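Local coordinates for techylectin-5A (Tachypleus tridentatus, PDB 1JC9), which agglutinates bacteria and human erythrocytes in horseshoe crab innate immunity by recognising acetyl groups on their surfaces, using a calcium-binding fibrinogen-like domain, at residues W66-M71 with T134-Y139; G126-F131 with Y167-H172; G212-W215 with E221-L224; N225-N230 with Y236-E241. One frame throughout, in Å; residues are numbered along the deposited sequence.

Contact 1. Residues W66-M71 with T134-Y139; sequences WPKSWM and TNQRNY
The backbones of 66-71 and 134-139 come closest where Lys68 faces Gln136, with 6.3 Å between their CA atoms, at a type I beta turn running from Pro67 to Trp70. Gln136 reaches across with its amide and carries most of the contact. Its OE1 takes a nearly straight hydrogen bond from the backbone N of Lys68 at 2.9 Å (167° at the hydrogen), and the donor lies almost on the extension of the C=O bond. The Gln136 CG sits between the backbone N and the carbonyl carbon (chi1 63°) and the chain beyond it is extended, which carries the amide out to the turn. On the other side of the amide, NE2 donates to Tyr139 OH at 2.9 Å, with the hydroxyl in the amide plane; together the two bonds fix which way round the amide lies. Two waters complete the join. One is held by Lys68 NZ and gives a bond to Gln136 O; the other accepts from Ser69 N and donates to Gln136 OE1. The aliphatic part of Lys68 passes obliquely over Gln136, its CD 4.2 Å from Gln136 CB. Thr47 and Asp48, near the start of the ordered chain, share this junction: Thr47 O bonds Gln136 NE2, and Asp48 OD2 forms a salt bridge with Arg137 and a hydrogen bond with Tyr139 OH. Within the fibrinogen C-terminal domain it joins the turn before helix 70-73 to the passage from helix 127-136 into strand 139-146.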
loop_
_atom_site.group_PDB
_atom_site.type_symbol
_atom_site.label_atom_id
_atom_site.label_comp_id
_atom_site.label_asym_id
_atom_site.label_seq_id
_atom_site.Cartn_x
_atom_site.Cartn_y
_atom_site.Cartn_z
ATOM N N TRP A 66 2.598 19.411 2.962
ATOM C CA TRP A 66 3.452 19.699 4.107
ATOM C C TRP A 66 3.034 18.823 5.286
ATOM O O TRP A 66 2.238 19.244 6.126
ATOM C CB TRP A 66 3.315 21.171 4.522
ATOM C CG TRP A 66 4.199 22.123 3.785
ATOM C CD1 TRP A 66 5.380 22.655 4.228
ATOM C CD2 TRP A 66 3.976 22.670 2.480
ATOM N NE1 TRP A 66 5.903 23.501 3.278
ATOM C CE2 TRP A 66 5.063 23.528 2.196
ATOM C CE3 TRP A 66 2.963 22.518 1.523
ATOM C CZ2 TRP A 66 5.167 24.234 0.991
ATOM C CZ3 TRP A 66 3.068 23.222 0.323
ATOM C CH2 TRP A 66 4.164 24.068 0.072
ATOM N N PRO A 67 3.538 17.586 5.359
ATOM C CA PRO A 67 3.115 16.790 6.513
ATOM C C PRO A 67 3.608 17.479 7.788
ATOM O O PRO A 67 4.553 18.274 7.744
ATOM C CB PRO A 67 3.783 15.438 6.263
ATOM C CG PRO A 67 4.995 15.789 5.469
ATOM C CD PRO A 67 4.488 16.845 4.515
ATOM N N LYS A 68 2.970 17.193 8.919
ATOM C CA LYS A 68 3.388 17.826 10.159
ATOM C C LYS A 68 4.846 17.542 10.490
ATOM O O LYS A 68 5.489 18.333 11.172
ATOM C CB LYS A 68 2.475 17.399 11.309
ATOM C CG LYS A 68 1.068 17.944 11.156
ATOM C CD LYS A 68 0.228 17.720 12.396
ATOM C CE LYS A 68 -1.148 18.352 12.226
ATOM N NZ LYS A 68 -2.001 18.183 13.436
ATOM N N SER A 69 5.369 16.424 9.994
ATOM C CA SER A 69 6.764 16.056 10.233
ATOM C C SER A 69 7.673 16.496 9.087
ATOM O O SER A 69 8.727 15.893 8.871
ATOM C CB SER A 69 6.902 14.538 10.395
ATOM O OG SER A 69 6.142 14.066 11.487
ATOM N N TRP A 70 7.284 17.535 8.354
ATOM C CA TRP A 70 8.096 17.984 7.224
ATOM C C TRP A 70 9.539 18.314 7.600
ATOM O O TRP A 70 10.440 18.178 6.775
ATOM C CB TRP A 70 7.460 19.197 6.525
ATOM C CG TRP A 70 7.447 20.464 7.336
ATOM C CD1 TRP A 70 6.429 20.931 8.113
ATOM C CD2 TRP A 70 8.514 21.415 7.456
ATOM N NE1 TRP A 70 6.791 22.116 8.710
ATOM C CE2 TRP A 70 8.066 22.435 8.324
ATOM C CE3 TRP A 70 9.805 21.501 6.915
ATOM C CZ2 TRP A 70 8.866 23.535 8.667
ATOM C CZ3 TRP A 70 10.605 22.598 7.260
ATOM C CH2 TRP A 70 10.128 23.598 8.129
ATOM N N MET A 71 9.768 18.739 8.837
ATOM C CA MET A 71 11.123 19.072 9.252
ATOM C C MET A 71 12.090 17.910 9.082
ATOM O O MET A 71 13.283 18.122 8.885
ATOM C CB MET A 71 11.137 19.560 10.698
ATOM C CG MET A 71 10.623 20.976 10.855
ATOM S SD MET A 71 10.567 21.505 12.575
ATOM C CE MET A 71 8.811 21.896 12.752
ATOM N N THR A 134 0.712 8.571 8.492
ATOM C CA THR A 134 -0.231 7.840 9.343
ATOM C C THR A 134 -0.191 8.183 10.822
ATOM O O THR A 134 -1.116 7.853 11.569
ATOM C CB THR A 134 -0.068 6.306 9.196
ATOM O OG1 THR A 134 1.273 5.916 9.523
ATOM C CG2 THR A 134 -0.380 5.882 7.769
ATOM N N ASN A 135 0.874 8.848 11.255
ATOM C CA ASN A 135 0.992 9.224 12.656
ATOM C C ASN A 135 0.594 10.670 12.956
ATOM O O ASN A 135 0.441 11.026 14.122
ATOM C CB ASN A 135 2.419 8.960 13.156
ATOM C CG ASN A 135 2.692 7.480 13.400
ATOM O OD1 ASN A 135 2.761 7.030 14.543
ATOM N ND2 ASN A 135 2.838 6.715 12.323
ATOM N N GLN A 136 0.412 11.505 11.929
ATOM C CA GLN A 136 0.039 12.903 12.181
ATOM C C GLN A 136 -1.408 13.016 12.641
ATOM O O GLN A 136 -1.815 14.022 13.224
ATOM C CB GLN A 136 0.308 13.791 10.951
ATOM C CG GLN A 136 -0.471 13.477 9.695
ATOM C CD GLN A 136 -0.003 14.331 8.523
ATOM O OE1 GLN A 136 0.989 15.053 8.634
ATOM N NE2 GLN A 136 -0.703 14.245 7.399
ATOM N N ARG A 137 -2.183 11.973 12.366
ATOM C CA ARG A 137 -3.566 11.885 12.818
ATOM C C ARG A 137 -4.143 10.525 12.480
ATOM O O ARG A 137 -3.425 9.662 11.974
ATOM C CB ARG A 137 -4.438 13.021 12.272
ATOM C CG ARG A 137 -4.569 13.190 10.777
ATOM C CD ARG A 137 -5.685 14.204 10.591
ATOM N NE ARG A 137 -5.904 14.672 9.229
ATOM C CZ ARG A 137 -5.200 15.634 8.641
ATOM N NH1 ARG A 137 -4.210 16.235 9.294
ATOM N NH2 ARG A 137 -5.524 16.025 7.411
ATOM N N ASN A 138 -5.422 10.316 12.770
ATOM C CA ASN A 138 -6.031 9.013 12.524
ATOM C C ASN A 138 -6.553 8.814 11.105
ATOM O O ASN A 138 -7.419 9.547 10.633
ATOM C CB ASN A 138 -7.140 8.764 13.550
ATOM C CG ASN A 138 -7.576 7.314 13.595
ATOM O OD1 ASN A 138 -6.768 6.405 13.411
ATOM N ND2 ASN A 138 -8.856 7.088 13.860
ATOM N N TYR A 139 -6.015 7.802 10.432
ATOM C CA TYR A 139 -6.395 7.492 9.059
ATOM C C TYR A 139 -6.995 6.112 8.874
ATOM O O TYR A 139 -6.793 5.210 9.687
ATOM C CB TYR A 139 -5.176 7.559 8.126
ATOM C CG TYR A 139 -4.624 8.934 7.869
ATOM C CD1 TYR A 139 -3.740 9.535 8.761
ATOM C CD2 TYR A 139 -4.994 9.639 6.728
ATOM C CE1 TYR A 139 -3.236 10.814 8.519
ATOM C CE2 TYR A 139 -4.504 10.911 6.478
ATOM C CZ TYR A 139 -3.628 11.494 7.374
ATOM O OH TYR A 139 -3.160 12.756 7.116
HETATM O O HOH W 1 -1.156 15.971 14.789
HETATM O O HOH W 2 3.722 14.194 9.290
#

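Contact 2. Residues G126-F131 with Y167-H172; sequences GNDRIF and YLYCLH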
loop_
_atom_site.group_PDB
_atom_site.type_symbol
_atom_site.label_atom_id
_atom_site.label_comp_id
_atom_site.label_asym_id
_atom_site.label_seq_id
_atom_site.Cartn_x
_atom_site.Cartn_y
_atom_site.Cartn_z
ATOM N N GLY A 126 7.088 4.963 0.369
ATOM C CA GLY A 126 8.241 4.941 1.262
ATOM C C GLY A 126 7.764 4.786 2.694
ATOM O O GLY A 126 6.886 5.527 3.135
ATOM N N ASN A 127 8.335 3.839 3.430
ATOM C CA ASN A 127 7.895 3.606 4.800
ATOM C C ASN A 127 8.091 4.781 5.756
ATOM O O ASN A 127 7.236 5.022 6.614
ATOM C CB ASN A 127 8.544 2.333 5.357
ATOM C CG ASN A 127 8.100 1.081 4.609
ATOM O OD1 ASN A 127 7.019 1.051 4.014
ATOM N ND2 ASN A 127 8.921 0.038 4.650
ATOM N N ASP A 128 9.187 5.525 5.622
ATOM C CA ASP A 128 9.384 6.673 6.508
ATOM C C ASP A 128 8.296 7.708 6.235
ATOM O O ASP A 128 7.827 8.384 7.148
ATOM C CB ASP A 128 10.760 7.322 6.303
ATOM C CG ASP A 128 11.890 6.514 6.915
ATOM O OD1 ASP A 128 11.634 5.706 7.836
ATOM O OD2 ASP A 128 13.046 6.700 6.486
ATOM N N ARG A 129 7.890 7.827 4.975
ATOM C CA ARG A 129 6.845 8.782 4.616
ATOM C C ARG A 129 5.480 8.289 5.068
ATOM O O ARG A 129 4.642 9.073 5.507
ATOM C CB ARG A 129 6.838 9.021 3.108
ATOM C CG ARG A 129 7.983 9.882 2.619
ATOM C CD ARG A 129 8.125 9.710 1.130
ATOM N NE ARG A 129 9.139 10.575 0.537
ATOM C CZ ARG A 129 9.539 10.468 -0.728
ATOM N NH1 ARG A 129 9.010 9.534 -1.517
ATOM N NH2 ARG A 129 10.457 11.287 -1.206
ATOM N N ILE A 130 5.254 6.984 4.961
ATOM C CA ILE A 130 3.983 6.410 5.379
ATOM C C ILE A 130 3.861 6.532 6.899
ATOM O O ILE A 130 2.779 6.804 7.430
ATOM C CB ILE A 130 3.872 4.935 4.929
ATOM C CG1 ILE A 130 3.840 4.879 3.397
ATOM C CG2 ILE A 130 2.625 4.291 5.526
ATOM C CD1 ILE A 130 3.861 3.477 2.809
ATOM N N PHE A 131 4.972 6.331 7.600
ATOM C CA PHE A 131 4.981 6.475 9.056
ATOM C C PHE A 131 4.610 7.923 9.402
ATOM O O PHE A 131 3.753 8.173 10.250
ATOM C CB PHE A 131 6.375 6.169 9.620
ATOM C CG PHE A 131 6.616 6.749 10.989
ATOM C CD1 PHE A 131 6.072 6.151 12.123
ATOM C CD2 PHE A 131 7.354 7.922 11.135
ATOM C CE1 PHE A 131 6.258 6.708 13.385
ATOM C CE2 PHE A 131 7.548 8.492 12.390
ATOM C CZ PHE A 131 6.998 7.886 13.522
ATOM N N TYR A 167 11.115 0.150 15.087
ATOM C CA TYR A 167 10.140 -0.879 15.405
ATOM C C TYR A 167 9.769 -1.677 14.171
ATOM O O TYR A 167 8.720 -2.317 14.126
ATOM C CB TYR A 167 8.904 -0.237 16.027
ATOM C CG TYR A 167 9.192 0.301 17.403
ATOM C CD1 TYR A 167 9.239 -0.552 18.505
ATOM C CD2 TYR A 167 9.508 1.648 17.595
ATOM C CE1 TYR A 167 9.597 -0.080 19.767
ATOM C CE2 TYR A 167 9.870 2.129 18.854
ATOM C CZ TYR A 167 9.912 1.256 19.932
ATOM O OH TYR A 167 10.283 1.715 21.174
ATOM N N LEU A 168 10.640 -1.620 13.168
ATOM C CA LEU A 168 10.457 -2.351 11.918
ATOM C C LEU A 168 9.125 -2.091 11.199
ATOM O O LEU A 168 8.537 -3.005 10.621
ATOM C CB LEU A 168 10.627 -3.851 12.184
ATOM C CG LEU A 168 11.908 -4.242 12.934
ATOM C CD1 LEU A 168 11.907 -5.736 13.198
ATOM C CD2 LEU A 168 13.133 -3.846 12.120
ATOM N N TYR A 169 8.662 -0.844 11.238
ATOM C CA TYR A 169 7.417 -0.447 10.578
ATOM C C TYR A 169 6.248 -1.391 10.874
ATOM O O TYR A 169 5.467 -1.734 9.984
ATOM C CB TYR A 169 7.647 -0.361 9.067
ATOM C CG TYR A 169 8.792 0.557 8.679
ATOM C CD1 TYR A 169 8.780 1.911 9.027
ATOM C CD2 TYR A 169 9.878 0.075 7.946
ATOM C CE1 TYR A 169 9.820 2.764 8.649
ATOM C CE2 TYR A 169 10.921 0.918 7.565
ATOM C CZ TYR A 169 10.886 2.259 7.916
ATOM O OH TYR A 169 11.907 3.095 7.520
ATOM N N CYS A 170 6.123 -1.794 12.133
ATOM C CA CYS A 170 5.059 -2.698 12.546
ATOM C C CYS A 170 3.684 -2.148 12.164
ATOM O O CYS A 170 3.389 -0.975 12.394
ATOM C CB CYS A 170 5.128 -2.924 14.055
ATOM S SG CYS A 170 4.094 -4.279 14.610
ATOM N N LEU A 171 2.844 -3.012 11.599
ATOM C CA LEU A 171 1.507 -2.631 11.143
ATOM C C LEU A 171 0.396 -2.642 12.196
ATOM O O LEU A 171 0.343 -3.524 13.047
ATOM C CB LEU A 171 1.090 -3.545 9.991
ATOM C CG LEU A 171 -0.318 -3.349 9.416
ATOM C CD1 LEU A 171 -0.384 -2.056 8.614
ATOM C CD2 LEU A 171 -0.657 -4.530 8.526
ATOM N N HIS A 172 -0.491 -1.652 12.111
ATOM C CA HIS A 172 -1.643 -1.520 13.001
ATOM C C HIS A 172 -2.880 -1.226 12.149
ATOM O O HIS A 172 -2.892 -0.264 11.385
ATOM C CB HIS A 172 -1.443 -0.359 13.979
ATOM C CG HIS A 172 -0.384 -0.600 15.006
ATOM N ND1 HIS A 172 -0.642 -1.228 16.206
ATOM C CD2 HIS A 172 0.940 -0.321 15.004
ATOM C CE1 HIS A 172 0.479 -1.323 16.899
ATOM N NE2 HIS A 172 1.453 -0.781 16.192
#
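Asn127 lays its CB squarely over one face of the Tyr169 ring, a CH-pi contact with CB 3.3 Å from the ring centroid and only 7° off the ring normal. The amide of Asn127 continues past the same ring: ND2 approaches CD2 of Tyr169 to 3.4 Å, and the amide and ring planes are inclined by 56°. The backbone of the helix's first turn puts CB over the ring, and the first torsion, with CG anti to the carbonyl carbon, swings the amide so that ND2 comes alongside CD2. The next residue of the helix works at the ring's rim. Tyr169 OH donates a short hydrogen bond of 2.6 Å to Asp128 OD1, which lies near the ring plane, while the hydroxyl meets the carboxylate from above its plane, 52° out of it. Asp128 OD2 forms a salt bridge with Lys113, so the two oxygens of this carboxylate serve different parts of the fold; the lysine probably helps to keep the group ionised. In the fibrinogen C-terminal domain the contact sets the first turn of helix 127-136, which Gly126 precedes at the N-cap position, against the loop leading into strand 171-172. Tyr169 has positive phi, as does Leu168 before it, a bend consistent with the ring being turned to the helix. Trp109 of helix 109-114 also meets the Tyr169 ring, their planes moderately inclined, and Asn127 touches Tyr112 of the same helix and Phe192. At the backbone, Tyr169 O accepts a hydrogen bond from Trp215 NE1.

Contact 3. Residues G212-W215 with E221-L224; sequences GGWW and ESNL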
loop_
_atom_site.group_PDB
_atom_site.type_symbol
_atom_site.label_atom_id
_atom_site.label_comp_id
_atom_site.label_asym_id
_atom_site.label_seq_id
_atom_site.Cartn_x
_atom_site.Cartn_y
_atom_site.Cartn_z
ATOM N N GLY A 212 8.021 -9.858 -2.358
ATOM C CA GLY A 212 7.752 -8.453 -2.116
ATOM C C GLY A 212 8.229 -7.922 -0.781
ATOM O O GLY A 212 8.898 -8.622 -0.024
ATOM N N GLY A 213 7.908 -6.660 -0.524
ATOM C CA GLY A 213 8.225 -6.025 0.738
ATOM C C GLY A 213 6.837 -5.924 1.343
ATOM O O GLY A 213 5.980 -5.221 0.803
ATOM N N TRP A 214 6.597 -6.609 2.455
ATOM C CA TRP A 214 5.262 -6.615 3.037
ATOM C C TRP A 214 5.339 -6.986 4.510
ATOM O O TRP A 214 6.400 -7.375 5.004
ATOM C CB TRP A 214 4.432 -7.658 2.273
ATOM C CG TRP A 214 2.937 -7.514 2.344
ATOM C CD1 TRP A 214 2.056 -8.377 2.941
ATOM C CD2 TRP A 214 2.143 -6.489 1.738
ATOM N NE1 TRP A 214 0.764 -7.951 2.739
ATOM C CE2 TRP A 214 0.788 -6.795 2.004
ATOM C CE3 TRP A 214 2.444 -5.339 0.993
ATOM C CZ2 TRP A 214 -0.265 -5.994 1.551
ATOM C CZ3 TRP A 214 1.395 -4.541 0.543
ATOM C CH2 TRP A 214 0.059 -4.873 0.824
ATOM N N TRP A 215 4.213 -6.862 5.210
ATOM C CA TRP A 215 4.143 -7.219 6.624
ATOM C C TRP A 215 3.803 -8.711 6.674
ATOM O O TRP A 215 2.740 -9.110 7.150
ATOM C CB TRP A 215 3.051 -6.398 7.322
ATOM C CG TRP A 215 3.317 -4.915 7.326
ATOM C CD1 TRP A 215 4.051 -4.212 8.242
ATOM C CD2 TRP A 215 2.893 -3.963 6.336
ATOM N NE1 TRP A 215 4.111 -2.885 7.884
ATOM C CE2 TRP A 215 3.409 -2.704 6.720
ATOM C CE3 TRP A 215 2.129 -4.053 5.164
ATOM C CZ2 TRP A 215 3.186 -1.542 5.972
ATOM C CZ3 TRP A 215 1.907 -2.898 4.418
ATOM C CH2 TRP A 215 2.435 -1.658 4.828
ATOM N N GLU A 221 -1.974 -13.452 2.940
ATOM C CA GLU A 221 -3.292 -13.662 2.360
ATOM C C GLU A 221 -3.425 -12.567 1.299
ATOM O O GLU A 221 -4.267 -12.648 0.407
ATOM C CB GLU A 221 -4.397 -13.546 3.411
ATOM C CG GLU A 221 -4.336 -14.638 4.472
ATOM C CD GLU A 221 -5.687 -14.928 5.099
ATOM O OE1 GLU A 221 -6.334 -13.991 5.611
ATOM O OE2 GLU A 221 -6.104 -16.104 5.077
ATOM N N SER A 222 -2.583 -11.538 1.414
ATOM C CA SER A 222 -2.535 -10.441 0.438
ATOM C C SER A 222 -1.053 -10.187 0.160
ATOM O O SER A 222 -0.232 -10.244 1.073
ATOM C CB SER A 222 -3.227 -9.175 0.969
ATOM O OG SER A 222 -2.694 -8.746 2.205
ATOM N N ASN A 223 -0.710 -9.913 -1.096
ATOM C CA ASN A 223 0.690 -9.720 -1.477
ATOM C C ASN A 223 0.781 -8.692 -2.604
ATOM O O ASN A 223 1.375 -8.951 -3.648
ATOM C CB ASN A 223 1.248 -11.083 -1.933
ATOM C CG ASN A 223 2.756 -11.092 -2.100
ATOM O OD1 ASN A 223 3.495 -10.644 -1.224
ATOM N ND2 ASN A 223 3.221 -11.632 -3.218
ATOM N N LEU A 224 0.206 -7.516 -2.373
ATOM C CA LEU A 224 0.164 -6.454 -3.376
ATOM C C LEU A 224 1.486 -5.948 -3.940
ATOM O O LEU A 224 1.509 -5.349 -5.017
ATOM C CB LEU A 224 -0.676 -5.292 -2.842
ATOM C CG LEU A 224 -2.188 -5.413 -3.104
ATOM C CD1 LEU A 224 -2.659 -6.857 -3.007
ATOM C CD2 LEU A 224 -2.937 -4.531 -2.128
#
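Trp214 lays its indole across Ser222 and Leu224, and that one side chain carries nearly all of the contact. At the six-membered end of the indole, CH2 rests 3.8 Å from Leu224 CB and CZ3 4.0 Å from the same carbon, an apolar touch in which the two side chains run at a slant to each other. Leu224 N lies over this face too, displaced toward the rim. At the pyrrole end, NE1 comes within 3.0 Å of Ser222 O, but the angle is too poor for a hydrogen bond. The hydroxyl of Ser222 lies alongside, OG being 3.7 Å from Trp214 CZ2, yet its polar partner is elsewhere: it is hydrogen-bonded to Ser183 O. The first torsion of Trp214 turns CG away from the backbone N (chi1 -159°), bringing the indole over the 221-224 backbone.

Behind the indole, on its opposite face, lies Trp215 CE3, 4.2 Å above the plane and over the ring centre. His187 meets Trp214 edge-to-face. Farther out, Asn223 OD1 bonds Tyr216 OH, and ND2 bonds Tyr210 O and Gly239 O, linking it to residues flanking 212-215 and to 236-241. The Trp214 side chain is about 5 Å from that of His220, implicated in sugar binding, and about 9 Å from the bound NAG, so the tryptophan probably belongs to the second shell of the pocket. Both segments belong to the loop between helix 206-210 and strand 231-232, and they pack onto strand 250-261, where Trp214 meets Met257 and Leu224 meets both Val255 and Met257.

Contact 4. Residues N225-N230 with Y236-E241; sequences NGLYLN and YADGIE. With NAG (2-acetamido-2-deoxy-beta-D-glucopyranose), chain B.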
loop_
_atom_site.group_PDB
_atom_site.type_symbol
_atom_site.label_atom_id
_atom_site.label_comp_id
_atom_site.label_asym_id
_atom_site.label_seq_id
_atom_site.Cartn_x
_atom_site.Cartn_y
_atom_site.Cartn_z
ATOM N N ASN A 225 2.586 -6.179 -3.227
ATOM C CA ASN A 225 3.887 -5.756 -3.733
ATOM C C ASN A 225 4.613 -6.935 -4.383
ATOM O O ASN A 225 5.833 -6.903 -4.546
ATOM C CB ASN A 225 4.757 -5.175 -2.617
ATOM C CG ASN A 225 4.289 -3.803 -2.168
ATOM O OD1 ASN A 225 3.629 -3.082 -2.921
ATOM N ND2 ASN A 225 4.642 -3.426 -0.944
ATOM N N GLY A 226 3.857 -7.966 -4.761
ATOM C CA GLY A 226 4.454 -9.135 -5.385
ATOM C C GLY A 226 4.745 -8.948 -6.866
ATOM O O GLY A 226 4.641 -7.841 -7.394
ATOM N N LEU A 227 5.110 -10.037 -7.538
ATOM C CA LEU A 227 5.421 -9.997 -8.964
ATOM C C LEU A 227 4.197 -9.630 -9.786
ATOM O O LEU A 227 3.078 -10.014 -9.453
ATOM C CB LEU A 227 5.952 -11.359 -9.441
ATOM C CG LEU A 227 7.190 -11.934 -8.745
ATOM C CD1 LEU A 227 7.588 -13.236 -9.418
ATOM C CD2 LEU A 227 8.340 -10.942 -8.806
ATOM N N TYR A 228 4.415 -8.879 -10.861
ATOM C CA TYR A 228 3.326 -8.478 -11.738
ATOM C C TYR A 228 3.163 -9.585 -12.773
ATOM O O TYR A 228 3.762 -9.520 -13.848
ATOM C CB TYR A 228 3.663 -7.170 -12.454
ATOM C CG TYR A 228 2.457 -6.530 -13.097
ATOM C CD1 TYR A 228 1.602 -5.715 -12.353
ATOM C CD2 TYR A 228 2.131 -6.788 -14.429
ATOM C CE1 TYR A 228 0.449 -5.175 -12.915
ATOM C CE2 TYR A 228 0.974 -6.254 -15.004
ATOM C CZ TYR A 228 0.140 -5.452 -14.239
ATOM O OH TYR A 228 -1.010 -4.938 -14.785
ATOM N N LEU A 229 2.359 -10.593 -12.453
ATOM C CA LEU A 229 2.151 -11.723 -13.357
ATOM C C LEU A 229 0.935 -11.572 -14.267
ATOM O O LEU A 229 0.675 -12.417 -15.124
ATOM C CB LEU A 229 2.062 -13.017 -12.547
ATOM C CG LEU A 229 3.314 -13.260 -11.700
ATOM C CD1 LEU A 229 3.133 -14.507 -10.856
ATOM C CD2 LEU A 229 4.536 -13.389 -12.608
ATOM N N ASN A 230 0.180 -10.499 -14.058
ATOM C CA ASN A 230 -0.974 -10.182 -14.890
ATOM C C ASN A 230 -1.958 -11.316 -15.175
ATOM O O ASN A 230 -1.973 -11.868 -16.272
ATOM C CB ASN A 230 -0.462 -9.593 -16.210
ATOM C CG ASN A 230 -1.570 -9.040 -17.076
ATOM O OD1 ASN A 230 -2.570 -8.529 -16.575
ATOM N ND2 ASN A 230 -1.387 -9.119 -18.389
ATOM N N TYR A 236 2.926 -20.503 -7.202
ATOM C CA TYR A 236 2.117 -20.344 -6.002
ATOM C C TYR A 236 2.214 -19.019 -5.246
ATOM O O TYR A 236 3.259 -18.672 -4.701
ATOM C CB TYR A 236 2.414 -21.491 -5.031
ATOM C CG TYR A 236 1.630 -21.428 -3.740
ATOM C CD1 TYR A 236 0.251 -21.615 -3.728
ATOM C CD2 TYR A 236 2.268 -21.169 -2.527
ATOM C CE1 TYR A 236 -0.480 -21.545 -2.539
ATOM C CE2 TYR A 236 1.549 -21.098 -1.331
ATOM C CZ TYR A 236 0.177 -21.286 -1.346
ATOM O OH TYR A 236 -0.537 -21.212 -0.168
ATOM N N ALA A 237 1.099 -18.294 -5.231
ATOM C CA ALA A 237 0.952 -17.039 -4.502
ATOM C C ALA A 237 2.070 -15.998 -4.565
ATOM O O ALA A 237 2.217 -15.200 -3.638
ATOM C CB ALA A 237 0.656 -17.365 -3.042
ATOM N N ASP A 238 2.846 -15.968 -5.643
ATOM C CA ASP A 238 3.930 -14.994 -5.713
ATOM C C ASP A 238 3.634 -13.759 -6.557
ATOM O O ASP A 238 4.530 -12.971 -6.843
ATOM C CB ASP A 238 5.225 -15.675 -6.172
ATOM C CG ASP A 238 5.069 -16.426 -7.475
ATOM O OD1 ASP A 238 3.921 -16.673 -7.902
ATOM O OD2 ASP A 238 6.109 -16.781 -8.069
ATOM N N GLY A 239 2.372 -13.595 -6.944
ATOM C CA GLY A 239 1.967 -12.432 -7.720
ATOM C C GLY A 239 1.189 -11.477 -6.820
ATOM O O GLY A 239 1.237 -11.625 -5.597
ATOM N N ILE A 240 0.485 -10.509 -7.415
ATOM C CA ILE A 240 -0.319 -9.525 -6.670
ATOM C C ILE A 240 -1.608 -10.218 -6.220
ATOM O O ILE A 240 -2.640 -10.104 -6.878
ATOM C CB ILE A 240 -0.719 -8.315 -7.569
ATOM C CG1 ILE A 240 0.504 -7.761 -8.306
ATOM C CG2 ILE A 240 -1.379 -7.225 -6.729
ATOM C CD1 ILE A 240 1.632 -7.388 -7.416
ATOM N N GLU A 241 -1.552 -10.913 -5.089
ATOM C CA GLU A 241 -2.703 -11.667 -4.599
ATOM C C GLU A 241 -3.575 -11.023 -3.526
ATOM O O GLU A 241 -3.109 -10.249 -2.686
ATOM C CB GLU A 241 -2.236 -13.016 -4.035
ATOM C CG GLU A 241 -1.099 -13.719 -4.787
ATOM C CD GLU A 241 -1.534 -14.303 -6.117
ATOM O OE1 GLU A 241 -2.676 -14.817 -6.201
ATOM O OE2 GLU A 241 -0.726 -14.263 -7.074
HETATM C C1 NAG B . -1.492 -20.043 3.967
HETATM C C2 NAG B . 0.038 -20.088 3.498
HETATM C C3 NAG B . 0.515 -21.591 3.524
HETATM C C4 NAG B . 0.419 -22.034 4.966
HETATM C C5 NAG B . -1.080 -21.916 5.422
HETATM C C6 NAG B . -1.260 -22.320 6.889
HETATM C C7 NAG B . 0.817 -18.370 1.988
HETATM C C8 NAG B . 0.971 -17.758 0.630
HETATM N N2 NAG B . 0.135 -19.564 2.127
HETATM O O1 NAG B . -2.049 -18.691 3.984
HETATM O O3 NAG B . 1.880 -21.699 3.122
HETATM O O4 NAG B . 0.861 -23.434 5.083
HETATM O O5 NAG B . -1.601 -20.555 5.318
HETATM O O6 NAG B . -2.694 -22.138 7.111
HETATM O O7 NAG B . 1.324 -17.760 2.962
#
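The acetyl-group pocket of this fibrinogen-related lectin is built partly on the loop 236-241, which packs against 225-230 on the side away from the sugar. The backbones approach most closely at Leu227 and Gly239, with 4.4 Å between their CA atoms. Leu227 N donates to Asp238 O at 3.1 Å, a bent bond (149° at the hydrogen) whose donor is tilted from the carbonyl plane. In return, Gly239 CA makes a CA-H...O contact with Leu227 O. Leu227 lays CB and CG against Asp238 O, each at 3.4 Å. The side chains of Leu229 and Asp238 cross at about a right angle, with Leu229 CD1 3.7 Å from Asp238 OD1; that oxygen is held by Ser235 OG. Ile240 turns CD1 toward the backbone of Gly226. Arg95, which bonds Gly226 O, also packs on Ile240, and Ile240 touches Val255 of strand 250-261.

At the sugar end of the loop, Ala237 CB faces the acetyl methyl of NAG, C8, at 3.7 Å, and Ala237 O accepts a bond from His220 NE2. NAG is also hydrogen-bonded to Tyr248 OH, the backbone N of Cys219 and of His220, and Arg186 NH2. Tyr236 extends its ring with CG anti to the backbone N (chi1 180°) and meets the acetamide at the ring edge, where NAG N2 donates a hydrogen bond of 2.9 Å to Tyr236 OH (163° at the hydrogen).

How the contacts relate
From the N terminus, contact 1 opens at the turn before helix 70-73 and closes at the C-terminal end of helix 127-136. Contact 2 starts at the N-terminal end of that same helix and closes at the loop before strand 171-172, so the two cross along the chain, their centres 12 Å apart. Contacts 3 and 4 follow in series, each closing a short loop with five residues between its segments. Contact 2 meets contact 3 through packing of Leu171 CB on Trp215 CD1. Contact 4 adjoins contact 3, where Asn223 N bonds Glu241 O, and leads to the sugar pocket. Contacts 1 and 4 lie on opposite sides of the chain's centre.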